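Local coordinates for glycosyl transferases group 1 family protein (Francisella tularensis subsp. tularensis, PDB 5I45), which probably transfers sugar units from an activated donor as a GT-B-type glycosyltransferase, of which this chain is the C-terminal domain, at residues 20-26 with 107-112; 44-49 with 80-84; 62-68 with 92-98; 113-119 with 136-141. All blocks are in the same frame, centred on the assembly; numbering follows the deposited sequence. Where two conformers were deposited one is given.

Contact 1. Residues 20-26 with 107-112; sequences QWQDKKI and SWYRAL
At the apolar centre, the indole of Trp-21 (chi1 t) meets Trp-108, CZ3 to CZ3 at 4.1 Å, and its CZ3 lies 3.9 Å from CD2 of Leu-112. Ala-111 faces residues 20-26: its CA is 4.4 Å from that of Trp-21, the nearest CA pair, while Trp-21 CE3 comes edge-on to Ala-111 O at 3.5 Å. Ile-26 CD1 adds 3.7 Å packing at the edge of the Trp-108 ring, by CH2. Residues 20-23 lie in helix 17-23, and Lys-25 (phi 57°) is the first residue after it to leave helical angles; residues 107-111 belong to helix 104-111. Further out, Lys-24 (m, m, t, t) crosses one face of Trp-108: Lys-24 CE is 3.8 Å from the centroid of the Trp-108 six-membered ring (CH-pi) and Lys-24 NZ 4.0 Å from that of the five-membered ring, 8° off its normal (cation-pi). Lys-24 NZ also donates to Ser-107 OG (2.8 Å), itself bonded to Glu-104 O. At the polar edge, a water accepts from Gln-20 NE2 (2.6 Å) and donates to Ser-107 O (2.7 Å). A hydroxyl and an indole face thus tie the Lys-24 ammonium to helix 104-111, with no acidic partner across the two segments.

Contact 2. Residues 44-49 with 80-84; sequences TQEFIE and LEQKV
This is a near-parallel helix-helix contact between two neighbouring helices that cover the same face of the parallel sheet, helix 44-57 and helix 74-86. Over the short segments the axes approach to 10.4 Å and their N-to-C directions differ by 8°. Both segments are regular alpha-helix; the register pairs Gln-45 with Leu-80 (CA-CA 6.9 Å) and Glu-49 with Lys-83 (CA-CA 8.1 Å). Leu-80 (m, t) fills the gap between the helices: its CD1 lies 3.7 Å from Thr-44 CG2 and 4.1 Å from Ile-48 CG1, and its CD2 is 3.9 Å from Gln-45 CA. One turn on, Ile-48 (m, m) sets CG2 3.9 Å from Val-84 CG2. Ile-48 and Val-84 also rest on Ile-93 of the sheet, so the apolar seam continues into the strand that both helices pack on. A polar seam runs along the more open side. The extended Lys-83 (m, t, t, m) passes Gln-45, with CE 4.0 Å from Gln-45 CD, and its NZ is 3.9 Å from Glu-49 OE2, a long salt bridge. A water closes that gap, donating to Glu-49 OE2 at 2.8 Å and accepting from Lys-83 NZ at 2.9 Å, while Gln-45 NE2 gives the same OE2 a weak bond of 3.1 Å. Adjacent, almost parallel helices on a parallel sheet are typical of alpha/beta domains, here consistent with the Rossmann-like fold of a GT-B half.

Contact 3. Residues 62-68 with 92-98; sequences TAVVIGE and QIIFIGF
Thr-62 lies in strand 61-66, which starts a right-handed beta-alpha-beta unit: helix 74-86 leads to parallel strand 93-96 at the edge of the Rossmann-like sheet. The axes of 62-66 and 93-96 approach to 4.7 Å (signed crossing angle -23°). Thr-62 CA makes a CA-H...O contact with Gln-92 O (3.3 Å), to which Ala-63 N donates at 2.8 Å; Ala-63 O accepts from Ile-94 N at 2.9 Å. Val-64 pairs with Ile-94, its CB 4.1 Å from Ile-96 CG1, on the face covered by Trp-108. Val-65 repeats the ladder, N to Ile-94 O at 3.0 Å and O from Ile-96 N at 2.9 Å; on the opposite face, its CG2 sits 4.2 Å over the centroid of the Phe-95 ring. Ile-66 CD1 touches Ile-96 CG1 at 3.5 Å. At Gly-67 (phi 156°, psi -179°, calling for glycine) the direct ladder has stopped; a water accepts weakly from its N (2.9 Å) and donates to Ile-96 O (2.9 Å). Glu-68 OE2 accepts from Phe-98 N at 3.1 Å.

Contact 4. Residues 113-119 with 136-141; sequences DIVVCAS and CAVIAT
Strands 114-117 and 137-140 run parallel; their axes approach to 4.7 Å with a crossing of -20° over the short segments, in the register Ile-114/Ala-137, Val-115/Val-138, Val-116/Ile-139 and Cys-117/Ala-140. Five backbone hydrogen bonds form the ladder: Ala-137 N to Asp-113 O (3.0 Å), Val-115 N to Ala-137 O (2.9 Å), Ile-139 N to Val-115 O (3.0 Å), Cys-117 N to Ile-139 O (2.8 Å) and Thr-141 N to Cys-117 O (3.0 Å). Helix 126-133 connects the two strands, making a right-handed beta-alpha-beta crossover within the Rossmann-like sheet. On the face toward that helix, Val-115 CG2 packs on Cys-136 CB (3.9 Å), Cys-117 SG on Val-138 CG1 (4.1 Å) and Cys-117 CB on Ala-140 CB (4.0 Å). The other face carries Ile-114, whose CG2 is 4.0 Å from Ile-139 CD1, and Val-116, whose CG2 is 4.3 Å from Ile-139 CB; helix 164-176 covers Ile-114 and Ile-139. Thr-141 (chi1 p) donates through OG1 to Ser-119 O at 2.7 Å, and the same OG1 accepts from Gly-144 N.

Contacts 3 and 4 belong to one six-stranded parallel sheet but lie on different sides of its strand 30-35, their centres about 15 Å apart. Helix pairs cover the two faces: contact 2 packs Ile-48 and Val-84 on Ile-93 (centres 11 Å from contact 3), and contact 1 packs Trp-21, Ile-26, Trp-108 and Leu-112 on Thr-62, Val-64 and Ile-66 (centres 12 Å). Contacts 1 and 2 do not touch. Along the chain, contacts 2 and 3 interleave inside the loop closed by contact 1; contact 4 follows, touching contact 1 (Tyr-109 with Val-115) and contact 2 (Phe-47 with Val-116). They sample the layers of a compact alpha/beta domain, the C-terminal domain of a probable GT-B enzyme.

Contact 1. Residues 20-26 with 107-112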
# COMPACT_ATOMS: atom_id res chain seq x y z
N GLN A 20 -8.57 11.35 -8.03
CA GLN A 20 -7.22 11.55 -7.47
C GLN A 20 -6.22 10.61 -8.15
O GLN A 20 -5.11 11.03 -8.48
CB GLN A 20 -7.20 11.31 -5.96
CG GLN A 20 -8.09 12.18 -5.11
CD GLN A 20 -7.78 13.64 -5.27
OE1 GLN A 20 -8.62 14.44 -5.76
NE2 GLN A 20 -6.55 14.01 -4.96
N TRP A 21 -6.63 9.37 -8.39
CA TRP A 21 -5.78 8.43 -9.12
C TRP A 21 -5.55 8.93 -10.55
O TRP A 21 -4.41 8.94 -11.03
CB TRP A 21 -6.38 7.02 -9.12
CG TRP A 21 -5.58 6.10 -9.96
CD1 TRP A 21 -5.81 5.82 -11.28
CD2 TRP A 21 -4.36 5.43 -9.61
NE1 TRP A 21 -4.80 5.02 -11.77
CE2 TRP A 21 -3.91 4.75 -10.76
CE3 TRP A 21 -3.59 5.34 -8.44
CZ2 TRP A 21 -2.76 3.97 -10.77
CZ3 TRP A 21 -2.44 4.57 -8.47
CH2 TRP A 21 -2.04 3.91 -9.62
N GLN A 22 -6.61 9.34 -11.25
CA GLN A 22 -6.43 9.86 -12.61
C GLN A 22 -5.42 11.00 -12.66
O GLN A 22 -4.60 11.07 -13.59
CB GLN A 22 -7.78 10.30 -13.22
CG GLN A 22 -8.69 9.16 -13.58
CD GLN A 22 -8.06 8.26 -14.62
OE1 GLN A 22 -7.64 8.75 -15.70
NE2 GLN A 22 -7.99 6.97 -14.34
N ASP A 23 -5.43 11.86 -11.65
CA ASP A 23 -4.55 13.05 -11.65
C ASP A 23 -3.09 12.68 -11.55
O ASP A 23 -2.25 13.49 -11.88
CB ASP A 23 -4.90 13.99 -10.49
CG ASP A 23 -6.26 14.64 -10.61
OD1 ASP A 23 -6.90 14.60 -11.68
OD2 ASP A 23 -6.68 15.18 -9.58
N LYS A 24 -2.78 11.45 -11.13
CA LYS A 24 -1.37 10.99 -11.07
C LYS A 24 -0.78 10.67 -12.44
O LYS A 24 0.44 10.52 -12.59
CB LYS A 24 -1.23 9.79 -10.14
CG LYS A 24 -1.60 10.09 -8.68
CD LYS A 24 -0.73 11.18 -8.08
CE LYS A 24 -0.90 11.30 -6.57
NZ LYS A 24 -0.10 12.42 -6.03
N LYS A 25 -1.62 10.55 -13.45
CA LYS A 25 -1.19 10.28 -14.84
C LYS A 25 -0.37 9.02 -14.96
O LYS A 25 0.72 9.00 -15.59
CB LYS A 25 -0.48 11.49 -15.47
CG LYS A 25 -1.32 12.76 -15.44
CD LYS A 25 -2.63 12.68 -16.22
CE LYS A 25 -2.59 13.29 -17.61
NZ LYS A 25 -1.97 12.48 -18.70
N ILE A 26 -0.86 7.96 -14.34
CA ILE A 26 -0.23 6.65 -14.50
C ILE A 26 -1.26 5.64 -14.94
O ILE A 26 -2.44 5.80 -14.72
CB ILE A 26 0.58 6.21 -13.27
CG1 ILE A 26 -0.25 6.28 -12.01
CG2 ILE A 26 1.84 7.06 -13.15
CD1 ILE A 26 0.42 5.69 -10.79
N SER A 107 -1.06 12.91 -0.60
CA SER A 107 -1.86 12.84 -1.81
C SER A 107 -1.85 11.44 -2.40
O SER A 107 -2.81 11.06 -3.08
CB SER A 107 -1.38 13.85 -2.89
OG SER A 107 -0.15 13.48 -3.45
N TRP A 108 -0.76 10.71 -2.22
CA TRP A 108 -0.72 9.33 -2.73
C TRP A 108 -1.68 8.45 -1.98
O TRP A 108 -2.40 7.68 -2.58
CB TRP A 108 0.70 8.73 -2.69
CG TRP A 108 1.46 9.01 -3.92
CD1 TRP A 108 2.48 9.89 -4.07
CD2 TRP A 108 1.21 8.46 -5.21
NE1 TRP A 108 2.92 9.88 -5.36
CE2 TRP A 108 2.15 9.02 -6.09
CE3 TRP A 108 0.29 7.53 -5.70
CZ2 TRP A 108 2.20 8.69 -7.45
CZ3 TRP A 108 0.35 7.20 -7.05
CH2 TRP A 108 1.28 7.77 -7.88
N TYR A 109 -1.75 8.58 -0.66
CA TYR A 109 -2.73 7.78 0.08
C TYR A 109 -4.13 8.05 -0.45
O TYR A 109 -4.93 7.12 -0.59
CB TYR A 109 -2.68 8.05 1.57
CG TYR A 109 -1.48 7.46 2.27
CD1 TYR A 109 -1.39 6.10 2.48
CD2 TYR A 109 -0.45 8.26 2.73
CE1 TYR A 109 -0.33 5.56 3.16
CE2 TYR A 109 0.63 7.71 3.39
CZ TYR A 109 0.67 6.36 3.60
OH TYR A 109 1.73 5.79 4.27
N ARG A 110 -4.40 9.31 -0.77
CA ARG A 110 -5.73 9.70 -1.29
C ARG A 110 -6.06 9.12 -2.66
O ARG A 110 -7.23 9.07 -3.05
CB ARG A 110 -5.85 11.22 -1.33
CG ARG A 110 -6.14 11.80 0.03
CD ARG A 110 -6.49 13.28 -0.02
NE ARG A 110 -5.32 14.16 -0.08
CZ ARG A 110 -4.59 14.51 0.97
NH1 ARG A 110 -4.86 14.03 2.20
NH2 ARG A 110 -3.56 15.35 0.79
N ALA A 111 -5.05 8.68 -3.39
CA ALA A 111 -5.23 8.10 -4.72
C ALA A 111 -5.33 6.58 -4.70
O ALA A 111 -5.69 5.99 -5.72
CB ALA A 111 -4.09 8.52 -5.63
N LEU A 112 -5.03 5.94 -3.55
CA LEU A 112 -4.92 4.48 -3.50
C LEU A 112 -6.09 3.78 -2.82
O LEU A 112 -6.57 4.23 -1.79
CB LEU A 112 -3.64 4.11 -2.72
CG LEU A 112 -2.35 4.55 -3.39
CD1 LEU A 112 -1.20 4.45 -2.41
CD2 LEU A 112 -2.08 3.80 -4.69
O HOH W 1 -4.37 12.80 -4.41

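Contact 2. Residues 44-49 with 80-84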
# COMPACT_ATOMS: atom_id res chain seq x y z
N THR A 44 9.62 -5.16 0.39
CA THR A 44 9.33 -4.71 -0.95
C THR A 44 9.30 -5.87 -1.97
O THR A 44 8.52 -5.83 -2.93
CB THR A 44 10.33 -3.64 -1.43
OG1 THR A 44 10.70 -2.77 -0.34
CG2 THR A 44 9.75 -2.89 -2.62
N GLN A 45 10.10 -6.91 -1.73
CA GLN A 45 10.08 -8.05 -2.62
C GLN A 45 8.78 -8.86 -2.50
O GLN A 45 8.26 -9.31 -3.53
CB GLN A 45 11.29 -8.94 -2.41
CG GLN A 45 11.34 -10.04 -3.43
CD GLN A 45 12.70 -10.61 -3.61
OE1 GLN A 45 13.68 -9.87 -3.72
NE2 GLN A 45 12.77 -11.93 -3.64
N GLU A 46 8.27 -9.07 -1.28
CA GLU A 46 7.01 -9.78 -1.17
C GLU A 46 5.89 -8.97 -1.82
O GLU A 46 4.97 -9.52 -2.42
CB GLU A 46 6.70 -10.15 0.29
CG GLU A 46 7.70 -11.14 0.87
CD GLU A 46 9.00 -10.50 1.33
OE1 GLU A 46 8.94 -9.70 2.27
OE2 GLU A 46 10.06 -10.79 0.74
N PHE A 47 6.00 -7.65 -1.75
CA PHE A 47 5.00 -6.82 -2.41
C PHE A 47 5.06 -6.98 -3.92
O PHE A 47 4.03 -7.19 -4.56
CB PHE A 47 5.22 -5.37 -2.07
CG PHE A 47 4.27 -4.41 -2.74
CD1 PHE A 47 3.00 -4.16 -2.22
CD2 PHE A 47 4.64 -3.77 -3.90
CE1 PHE A 47 2.16 -3.26 -2.84
CE2 PHE A 47 3.79 -2.89 -4.53
CZ PHE A 47 2.55 -2.63 -4.00
N ILE A 48 6.25 -6.87 -4.50
CA ILE A 48 6.39 -7.01 -5.95
C ILE A 48 5.95 -8.40 -6.42
O ILE A 48 5.23 -8.52 -7.43
CB ILE A 48 7.84 -6.68 -6.39
CG1 ILE A 48 8.10 -5.15 -6.18
CG2 ILE A 48 8.10 -7.10 -7.83
CD1 ILE A 48 7.30 -4.24 -7.06
N GLU A 49 6.38 -9.43 -5.72
CA GLU A 49 6.00 -10.79 -6.09
C GLU A 49 4.49 -10.97 -5.99
O GLU A 49 3.85 -11.55 -6.89
CB GLU A 49 6.76 -11.82 -5.25
CG GLU A 49 8.24 -11.88 -5.64
CD GLU A 49 9.09 -12.69 -4.70
OE1 GLU A 49 8.65 -12.97 -3.58
OE2 GLU A 49 10.22 -13.03 -5.09
N LEU A 80 14.15 -6.05 -8.62
CA LEU A 80 12.69 -5.94 -8.62
C LEU A 80 12.15 -5.45 -9.97
O LEU A 80 11.17 -5.98 -10.48
CB LEU A 80 12.23 -5.04 -7.49
CG LEU A 80 12.58 -5.54 -6.09
CD1 LEU A 80 12.02 -4.51 -5.11
CD2 LEU A 80 12.07 -6.93 -5.81
N GLU A 81 12.81 -4.45 -10.53
CA GLU A 81 12.40 -3.92 -11.85
C GLU A 81 12.49 -4.99 -12.92
O GLU A 81 11.61 -5.09 -13.77
CB GLU A 81 13.21 -2.69 -12.23
CG GLU A 81 12.88 -1.49 -11.36
CD GLU A 81 13.93 -0.39 -11.43
OE1 GLU A 81 15.08 -0.65 -11.82
OE2 GLU A 81 13.59 0.75 -11.05
N GLN A 82 13.55 -5.80 -12.86
CA GLN A 82 13.70 -6.94 -13.77
C GLN A 82 12.60 -7.95 -13.62
O GLN A 82 12.11 -8.48 -14.62
CB GLN A 82 15.05 -7.68 -13.57
CG GLN A 82 15.22 -9.02 -14.32
CD GLN A 82 14.59 -10.27 -13.66
OE1 GLN A 82 14.04 -11.14 -14.36
NE2 GLN A 82 14.68 -10.37 -12.33
N LYS A 83 12.24 -8.28 -12.39
CA LYS A 83 11.17 -9.26 -12.16
C LYS A 83 9.89 -8.78 -12.83
O LYS A 83 9.18 -9.54 -13.45
CB LYS A 83 10.89 -9.48 -10.66
CG LYS A 83 11.92 -10.26 -9.88
CD LYS A 83 11.43 -10.44 -8.45
CE LYS A 83 12.45 -11.09 -7.56
NZ LYS A 83 12.77 -12.47 -8.00
N VAL A 84 9.57 -7.50 -12.67
CA VAL A 84 8.38 -6.92 -13.29
C VAL A 84 8.43 -7.00 -14.82
O VAL A 84 7.45 -7.39 -15.45
CB VAL A 84 8.20 -5.46 -12.82
CG1 VAL A 84 7.10 -4.79 -13.60
CG2 VAL A 84 7.90 -5.39 -11.32
O HOH W 2 10.26 -13.94 -7.76

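Contact 3. Residues 62-68 with 92-98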
# COMPACT_ATOMS: atom_id res chain seq x y z
N THR A 62 -3.19 -1.25 -10.69
CA THR A 62 -1.78 -0.89 -10.80
C THR A 62 -1.18 -0.82 -9.41
O THR A 62 -1.82 -0.34 -8.50
CB THR A 62 -1.66 0.46 -11.51
OG1 THR A 62 -2.12 0.27 -12.84
CG2 THR A 62 -0.24 1.01 -11.51
N ALA A 63 0.04 -1.30 -9.26
CA ALA A 63 0.77 -1.22 -8.02
C ALA A 63 1.84 -0.15 -8.15
O ALA A 63 2.53 -0.11 -9.18
CB ALA A 63 1.42 -2.56 -7.68
N VAL A 64 2.03 0.66 -7.11
CA VAL A 64 3.04 1.69 -7.07
C VAL A 64 3.92 1.53 -5.85
O VAL A 64 3.45 1.23 -4.74
CB VAL A 64 2.47 3.14 -7.14
CG1 VAL A 64 1.86 3.41 -8.50
CG2 VAL A 64 1.45 3.42 -6.06
N VAL A 65 5.22 1.69 -6.06
CA VAL A 65 6.17 1.67 -4.98
C VAL A 65 6.57 3.14 -4.76
O VAL A 65 7.17 3.77 -5.67
CB VAL A 65 7.39 0.84 -5.35
CG1 VAL A 65 8.42 0.90 -4.23
CG2 VAL A 65 6.98 -0.60 -5.64
N ILE A 66 6.18 3.68 -3.61
CA ILE A 66 6.40 5.07 -3.23
C ILE A 66 7.57 5.11 -2.25
O ILE A 66 7.40 4.82 -1.08
CB ILE A 66 5.15 5.69 -2.55
CG1 ILE A 66 3.88 5.43 -3.38
CG2 ILE A 66 5.35 7.18 -2.28
CD1 ILE A 66 3.93 6.05 -4.75
N GLY A 67 8.77 5.40 -2.76
CA GLY A 67 9.97 5.48 -1.91
C GLY A 67 11.18 5.23 -2.78
O GLY A 67 11.06 5.02 -4.01
N GLU A 68 12.36 5.25 -2.18
CA GLU A 68 13.55 4.97 -2.96
C GLU A 68 14.48 4.04 -2.25
O GLU A 68 14.35 3.78 -1.05
CB GLU A 68 14.27 6.26 -3.36
CG GLU A 68 13.50 7.04 -4.42
CD GLU A 68 14.35 8.02 -5.19
OE1 GLU A 68 15.46 8.36 -4.73
OE2 GLU A 68 13.90 8.45 -6.27
N GLN A 92 1.82 -2.11 -15.19
CA GLN A 92 0.98 -2.26 -14.00
C GLN A 92 1.75 -2.19 -12.68
O GLN A 92 1.12 -2.20 -11.65
CB GLN A 92 0.19 -3.56 -14.06
CG GLN A 92 -0.94 -3.55 -15.07
CD GLN A 92 -1.74 -4.85 -15.02
OE1 GLN A 92 -2.62 -5.03 -14.15
NE2 GLN A 92 -1.41 -5.75 -15.89
N ILE A 93 3.07 -2.16 -12.71
CA ILE A 93 3.89 -2.11 -11.48
C ILE A 93 4.93 -1.04 -11.72
O ILE A 93 5.82 -1.23 -12.52
CB ILE A 93 4.53 -3.45 -11.12
CG1 ILE A 93 3.43 -4.51 -11.01
CG2 ILE A 93 5.27 -3.33 -9.80
CD1 ILE A 93 3.93 -5.93 -10.86
N ILE A 94 4.79 0.09 -11.01
CA ILE A 94 5.51 1.35 -11.27
C ILE A 94 6.27 1.85 -10.04
O ILE A 94 5.69 1.97 -8.96
CB ILE A 94 4.47 2.48 -11.63
CG1 ILE A 94 3.49 2.05 -12.74
CG2 ILE A 94 5.14 3.80 -11.97
CD1 ILE A 94 4.10 1.90 -14.10
N PHE A 95 7.55 2.16 -10.20
CA PHE A 95 8.36 2.71 -9.13
C PHE A 95 8.30 4.21 -9.30
O PHE A 95 8.78 4.74 -10.32
CB PHE A 95 9.79 2.20 -9.26
CG PHE A 95 9.93 0.76 -8.89
CD1 PHE A 95 9.65 -0.25 -9.80
CD2 PHE A 95 10.34 0.41 -7.61
CE1 PHE A 95 9.76 -1.59 -9.42
CE2 PHE A 95 10.47 -0.91 -7.24
CZ PHE A 95 10.16 -1.90 -8.14
N ILE A 96 7.71 4.89 -8.34
CA ILE A 96 7.55 6.35 -8.42
C ILE A 96 8.83 7.07 -8.02
O ILE A 96 9.55 6.63 -7.15
CB ILE A 96 6.33 6.77 -7.55
CG1 ILE A 96 5.06 6.11 -8.10
CG2 ILE A 96 6.19 8.29 -7.46
CD1 ILE A 96 4.67 6.49 -9.50
N GLY A 97 9.12 8.16 -8.71
CA GLY A 97 10.32 8.95 -8.42
C GLY A 97 10.17 9.79 -7.16
O GLY A 97 9.06 10.19 -6.80
N PHE A 98 11.29 10.06 -6.49
CA PHE A 98 11.30 10.88 -5.26
C PHE A 98 10.90 12.33 -5.54
O PHE A 98 11.27 12.90 -6.56
CB PHE A 98 12.69 10.84 -4.59
CG PHE A 98 13.00 12.04 -3.71
CD1 PHE A 98 12.44 12.17 -2.45
CD2 PHE A 98 13.88 13.03 -4.16
CE1 PHE A 98 12.73 13.28 -1.65
CE2 PHE A 98 14.17 14.13 -3.37
CZ PHE A 98 13.60 14.26 -2.12
O HOH W 3 10.17 3.92 -6.25
O HOH W 4 8.59 7.64 -4.55

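Contact 4. Residues 113-119 with 136-141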
# COMPACT_ATOMS: atom_id res chain seq x y z
N ASP A 113 -6.56 2.67 -3.41
CA ASP A 113 -7.57 1.85 -2.78
C ASP A 113 -7.03 0.94 -1.70
O ASP A 113 -7.72 0.66 -0.74
CB ASP A 113 -8.35 1.03 -3.81
CG ASP A 113 -9.47 1.80 -4.43
OD1 ASP A 113 -9.22 2.67 -5.28
OD2 ASP A 113 -10.62 1.58 -4.01
N ILE A 114 -5.81 0.44 -1.91
CA ILE A 114 -5.21 -0.55 -1.00
C ILE A 114 -3.80 -0.13 -0.71
O ILE A 114 -3.10 0.30 -1.63
CB ILE A 114 -5.22 -1.96 -1.63
CG1 ILE A 114 -6.65 -2.39 -2.01
CG2 ILE A 114 -4.51 -2.96 -0.74
CD1 ILE A 114 -6.73 -3.65 -2.85
N VAL A 115 -3.37 -0.29 0.53
CA VAL A 115 -1.98 -0.06 0.93
C VAL A 115 -1.47 -1.32 1.61
O VAL A 115 -2.17 -1.92 2.43
CB VAL A 115 -1.82 1.17 1.84
CG1 VAL A 115 -0.39 1.27 2.38
CG2 VAL A 115 -2.15 2.42 1.07
N VAL A 116 -0.25 -1.72 1.21
CA VAL A 116 0.42 -2.85 1.84
C VAL A 116 1.56 -2.38 2.70
O VAL A 116 2.36 -1.59 2.25
CB VAL A 116 0.93 -3.86 0.78
CG1 VAL A 116 1.60 -5.03 1.45
CG2 VAL A 116 -0.24 -4.35 -0.08
N CYS A 117 1.62 -2.88 3.94
CA CYS A 117 2.69 -2.56 4.88
C CYS A 117 3.35 -3.91 5.16
O CYS A 117 2.87 -4.66 5.98
CB CYS A 117 2.08 -1.88 6.14
SG CYS A 117 1.02 -0.42 5.79
N ALA A 118 4.42 -4.21 4.43
CA ALA A 118 5.01 -5.56 4.38
C ALA A 118 6.29 -5.72 5.20
O ALA A 118 6.98 -6.73 5.06
CB ALA A 118 5.31 -5.89 2.92
N SER A 119 6.59 -4.77 6.06
CA SER A 119 7.87 -4.81 6.78
C SER A 119 8.05 -6.07 7.60
O SER A 119 7.13 -6.55 8.23
CB SER A 119 7.98 -3.63 7.70
OG SER A 119 9.24 -3.61 8.34
N CYS A 136 -7.92 4.03 3.01
CA CYS A 136 -7.32 2.95 2.19
C CYS A 136 -7.54 1.64 2.93
O CYS A 136 -7.47 1.60 4.17
CB CYS A 136 -5.82 3.14 2.03
SG CYS A 136 -5.30 4.71 1.39
N ALA A 137 -7.79 0.54 2.23
CA ALA A 137 -7.83 -0.78 2.87
C ALA A 137 -6.39 -1.22 3.10
O ALA A 137 -5.61 -1.15 2.15
CB ALA A 137 -8.57 -1.75 1.99
N VAL A 138 -6.05 -1.70 4.28
CA VAL A 138 -4.67 -2.07 4.60
C VAL A 138 -4.48 -3.56 4.79
O VAL A 138 -5.26 -4.26 5.49
CB VAL A 138 -4.20 -1.33 5.87
CG1 VAL A 138 -2.82 -1.79 6.34
CG2 VAL A 138 -4.17 0.16 5.62
N ILE A 139 -3.39 -4.02 4.16
CA ILE A 139 -2.86 -5.37 4.36
C ILE A 139 -1.50 -5.16 5.01
O ILE A 139 -0.68 -4.45 4.49
CB ILE A 139 -2.67 -6.10 3.02
CG1 ILE A 139 -4.01 -6.30 2.31
CG2 ILE A 139 -1.98 -7.45 3.28
CD1 ILE A 139 -3.86 -6.63 0.84
N ALA A 140 -1.27 -5.77 6.16
CA ALA A 140 -0.04 -5.54 6.90
C ALA A 140 0.48 -6.77 7.58
O ALA A 140 -0.26 -7.68 7.93
CB ALA A 140 -0.32 -4.49 8.00
N THR A 141 1.80 -6.79 7.78
CA THR A 141 2.43 -7.72 8.70
C THR A 141 2.24 -7.18 10.15
O THR A 141 1.83 -6.05 10.35
CB THR A 141 3.92 -7.79 8.43
OG1 THR A 141 4.45 -6.46 8.51
CG2 THR A 141 4.22 -8.37 7.07